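Local coordinates for putative sarcosine dimethylglycine methyltransferase (Galdieria sulphuraria, PDB 2O57), which probably transfers methyl groups from S-adenosylmethionine to sarcosine or dimethylglycine, at residues Glu147-Asp152 / Leu177-Val182. Residues are numbered along the deposited sequence; the frame is centred on the assembly and turned at random.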
ATOM      1  N   GLU A 147      13.099 -26.114 -10.933  1.00 21.93           N
ATOM      2  CA  GLU A 147      12.094 -26.594 -11.906  1.00 21.58           C
ATOM      3  C   GLU A 147      10.870 -25.641 -12.044  1.00 19.81           C
ATOM      4  O   GLU A 147      10.606 -24.841 -11.152  1.00 18.73           O
ATOM      5  CB  GLU A 147      11.540 -27.955 -11.489  1.00 22.63           C
ATOM      6  CG  GLU A 147      12.549 -29.052 -11.229  1.00 27.37           C
ATOM      7  CD  GLU A 147      11.894 -30.431 -11.307  1.00 33.06           C
ATOM      8  OE1 GLU A 147      12.131 -31.271 -10.391  1.00 34.14           O
ATOM      9  OE2 GLU A 147      11.137 -30.671 -12.291  1.00 34.53           O
ATOM     10  N   ASP A 148      10.127 -25.771 -13.144  1.00 18.51           N
ATOM     11  CA  ASP A 148       8.844 -25.077 -13.325  1.00 18.52           C
ATOM     12  C   ASP A 148       7.863 -25.474 -12.234  1.00 17.53           C
ATOM     13  O   ASP A 148       7.898 -26.613 -11.767  1.00 17.35           O
ATOM     14  CB  ASP A 148       8.187 -25.434 -14.649  1.00 19.26           C
ATOM     15  CG  ASP A 148       9.038 -25.081 -15.848  1.00 21.90           C
ATOM     16  OD1 ASP A 148      10.234 -24.752 -15.677  1.00 24.79           O
ATOM     17  OD2 ASP A 148       8.490 -25.114 -16.958  1.00 24.86           O
ATOM     18  N   ASN A 149       6.994 -24.539 -11.846  1.00 15.89           N
ATOM     19  CA  ASN A 149       5.909 -24.810 -10.930  1.00 15.66           C
ATOM     20  C   ASN A 149       6.361 -25.380  -9.596  1.00 15.87           C
ATOM     21  O   ASN A 149       5.783 -26.356  -9.145  1.00 15.05           O
ATOM     22  CB  ASN A 149       4.888 -25.759 -11.577  1.00 16.04           C
ATOM     23  CG  ASN A 149       4.353 -25.228 -12.863  1.00 18.01           C
ATOM     24  OD1 ASN A 149       3.895 -24.081 -12.915  1.00 20.28           O
ATOM     25  ND2 ASN A 149       4.427 -26.033 -13.931  1.00 18.97           N
ATOM     26  N   SER A 150       7.407 -24.788  -9.005  1.00 14.93           N
ATOM     27  CA  SER A 150       7.986 -25.252  -7.739  1.00 16.57           C
ATOM     28  C   SER A 150       7.449 -24.547  -6.482  1.00 16.18           C
ATOM     29  O   SER A 150       7.392 -25.162  -5.420  1.00 16.67           O
ATOM     30  CB  SER A 150       9.525 -25.065  -7.756  1.00 16.80           C
ATOM     31  OG  SER A 150      10.158 -26.109  -8.483  1.00 17.74           O
ATOM     32  N   TYR A 151       7.078 -23.264  -6.600  1.00 15.46           N
ATOM     33  CA  TYR A 151       6.804 -22.462  -5.415  1.00 15.02           C
ATOM     34  C   TYR A 151       5.369 -22.045  -5.173  1.00 14.66           C
ATOM     35  O   TYR A 151       4.683 -21.583  -6.066  1.00 16.07           O
ATOM     36  CB  TYR A 151       7.754 -21.239  -5.377  1.00 14.47           C
ATOM     37  CG  TYR A 151       9.203 -21.683  -5.283  1.00 12.78           C
ATOM     38  CD1 TYR A 151       9.721 -22.148  -4.078  1.00 11.26           C
ATOM     39  CD2 TYR A 151      10.020 -21.696  -6.404  1.00 14.86           C
ATOM     40  CE1 TYR A 151      11.020 -22.593  -3.973  1.00 11.80           C
ATOM     41  CE2 TYR A 151      11.339 -22.138  -6.338  1.00 15.24           C
ATOM     42  CZ  TYR A 151      11.830 -22.598  -5.113  1.00 16.75           C
ATOM     43  OH  TYR A 151      13.133 -23.037  -5.009  1.00 16.24           O
ATOM     44  N   ASP A 152       4.941 -22.153  -3.927  1.00 14.23           N
ATOM     45  CA  ASP A 152       3.685 -21.557  -3.531  1.00 14.16           C
ATOM     46  C   ASP A 152       3.749 -20.037  -3.553  1.00 13.89           C
ATOM     47  O   ASP A 152       2.754 -19.395  -3.802  1.00 13.17           O
ATOM     48  CB  ASP A 152       3.307 -22.064  -2.158  1.00 13.91           C
ATOM     49  CG  ASP A 152       3.134 -23.561  -2.146  1.00 15.97           C
ATOM     50  OD1 ASP A 152       2.200 -23.998  -2.842  1.00 15.64           O
ATOM     51  OD2 ASP A 152       3.948 -24.279  -1.521  1.00 13.70           O
ATOM     52  N   LEU A 177       6.718 -20.256 -10.245  1.00 14.28           N
ATOM     53  CA  LEU A 177       5.544 -20.252  -9.390  1.00 14.90           C
ATOM     54  C   LEU A 177       4.618 -21.349  -9.820  1.00 14.15           C
ATOM     55  O   LEU A 177       4.451 -21.611 -11.028  1.00 14.17           O
ATOM     56  CB  LEU A 177       4.797 -18.910  -9.442  1.00 15.07           C
ATOM     57  CG  LEU A 177       5.250 -17.785  -8.517  1.00 15.97           C
ATOM     58  CD1 LEU A 177       4.505 -16.493  -8.903  1.00 16.20           C
ATOM     59  CD2 LEU A 177       4.993 -18.169  -7.050  1.00 15.26           C
ATOM     60  N   LYS A 178       4.004 -21.988  -8.836  1.00 14.21           N
ATOM     61  CA  LYS A 178       2.882 -22.884  -9.138  1.00 14.94           C
ATOM     62  C   LYS A 178       1.707 -22.064  -9.648  1.00 14.38           C
ATOM     63  O   LYS A 178       1.606 -20.872  -9.371  1.00 13.86           O
ATOM     64  CB  LYS A 178       2.446 -23.656  -7.903  1.00 15.18           C
ATOM     65  CG  LYS A 178       3.494 -24.620  -7.325  1.00 18.03           C
ATOM     66  CD  LYS A 178       2.818 -25.540  -6.317  1.00 24.00           C
ATOM     67  CE  LYS A 178       3.685 -25.768  -5.096  1.00 28.33           C
ATOM     68  NZ  LYS A 178       2.853 -26.468  -4.040  1.00 28.87           N
ATOM     69  N   PRO A 179       0.778 -22.707 -10.377  1.00 15.79           N
ATOM     70  CA  PRO A 179      -0.473 -22.018 -10.702  1.00 14.41           C
ATOM     71  C   PRO A 179      -1.110 -21.462  -9.419  1.00 14.61           C
ATOM     72  O   PRO A 179      -1.143 -22.137  -8.381  1.00 13.79           O
ATOM     73  CB  PRO A 179      -1.340 -23.144 -11.292  1.00 15.64           C
ATOM     74  CG  PRO A 179      -0.299 -24.103 -11.907  1.00 16.25           C
ATOM     75  CD  PRO A 179       0.826 -24.089 -10.912  1.00 15.77           C
ATOM     76  N   ARG A 180      -1.557 -20.213  -9.487  1.00 13.99           N
ATOM     77  CA  ARG A 180      -2.185 -19.516  -8.351  1.00 15.67           C
ATOM     78  C   ARG A 180      -1.211 -19.208  -7.212  1.00 14.09           C
ATOM     79  O   ARG A 180      -1.619 -18.705  -6.190  1.00 14.93           O
ATOM     80  CB  ARG A 180      -3.454 -20.207  -7.853  1.00 14.58           C
ATOM     81  CG  ARG A 180      -4.520 -20.425  -8.957  1.00 18.49           C
ATOM     82  CD  ARG A 180      -5.923 -20.740  -8.365  1.00 17.91           C
ATOM     83  NE  ARG A 180      -6.427 -19.632  -7.524  1.00 20.27           N
ATOM     84  CZ  ARG A 180      -6.880 -18.453  -7.975  1.00 24.01           C
ATOM     85  NH1 ARG A 180      -6.880 -18.146  -9.278  1.00 22.69           N
ATOM     86  NH2 ARG A 180      -7.315 -17.547  -7.107  1.00 25.09           N
ATOM     87  N   GLY A 181       0.075 -19.490  -7.421  1.00 14.03           N
ATOM     88  CA  GLY A 181       1.129 -18.971  -6.546  1.00 13.05           C
ATOM     89  C   GLY A 181       1.161 -17.458  -6.491  1.00 13.09           C
ATOM     90  O   GLY A 181       0.722 -16.785  -7.425  1.00 13.46           O
ATOM     91  N   VAL A 182       1.683 -16.905  -5.393  1.00 12.94           N
ATOM     92  CA  VAL A 182       1.586 -15.470  -5.176  1.00 13.04           C
ATOM     93  C   VAL A 182       2.998 -14.901  -5.006  1.00 13.47           C
ATOM     94  O   VAL A 182       3.836 -15.511  -4.330  1.00 12.66           O
ATOM     95  CB  VAL A 182       0.667 -15.132  -3.948  1.00 12.73           C
ATOM     96  CG1 VAL A 182       0.693 -13.616  -3.601  1.00 12.40           C
ATOM     97  CG2 VAL A 182      -0.793 -15.511  -4.254  1.00 12.57           C
TER
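Y151 and L177 pair in parallel, their CA atoms 4.7 Å apart, where strand 151-157 begins beside the turn that leads into strand 181-190 of a Rossmann-like methyltransferase sheet. Helix 166-176 supplies the crossover between these parallel neighbours, and L177 is the first residue after it to leave helical geometry.

Two backbone bonds set the register. K178 N gives a nearly straight bond to Y151 O (2.9 Å, 174° at the hydrogen). V182 N reaches D152 O at 3.1 Å. Between these donors K178 to G181 forms a type II turn, closed by a bond from G181 N to K178 O; G181 CA comes within 3.2 Å of D152 O.

The charged contact is a salt bridge between side chains that run side by side in the same direction. The aliphatic chain of K178 passes N149 O and bends at chi3, which brings NZ to 2.8 Å from D152 OD1. It arrives on the syn side, 29° out of the carboxylate plane. The other oxygen, OD2, accepts the backbone N of K85, so both carboxylate oxygens are engaged.

Apolar packing is slighter: L177 CD2 lies 4.5 Å from Y151 CB. The Y151 side chain also touches L87 of strand 85-89, and its hydroxyl is hydrogen-bonded to D109.

At the outer end, N149 OD1 and L177 O, both acceptors, approach to 3.2 Å; K293 NZ hydrogen-bonds to both, which probably offsets their repulsion. The same L177 O receives a CA-H...O contact from N149 CA at 3.5 Å, with 161° at the hydrogen.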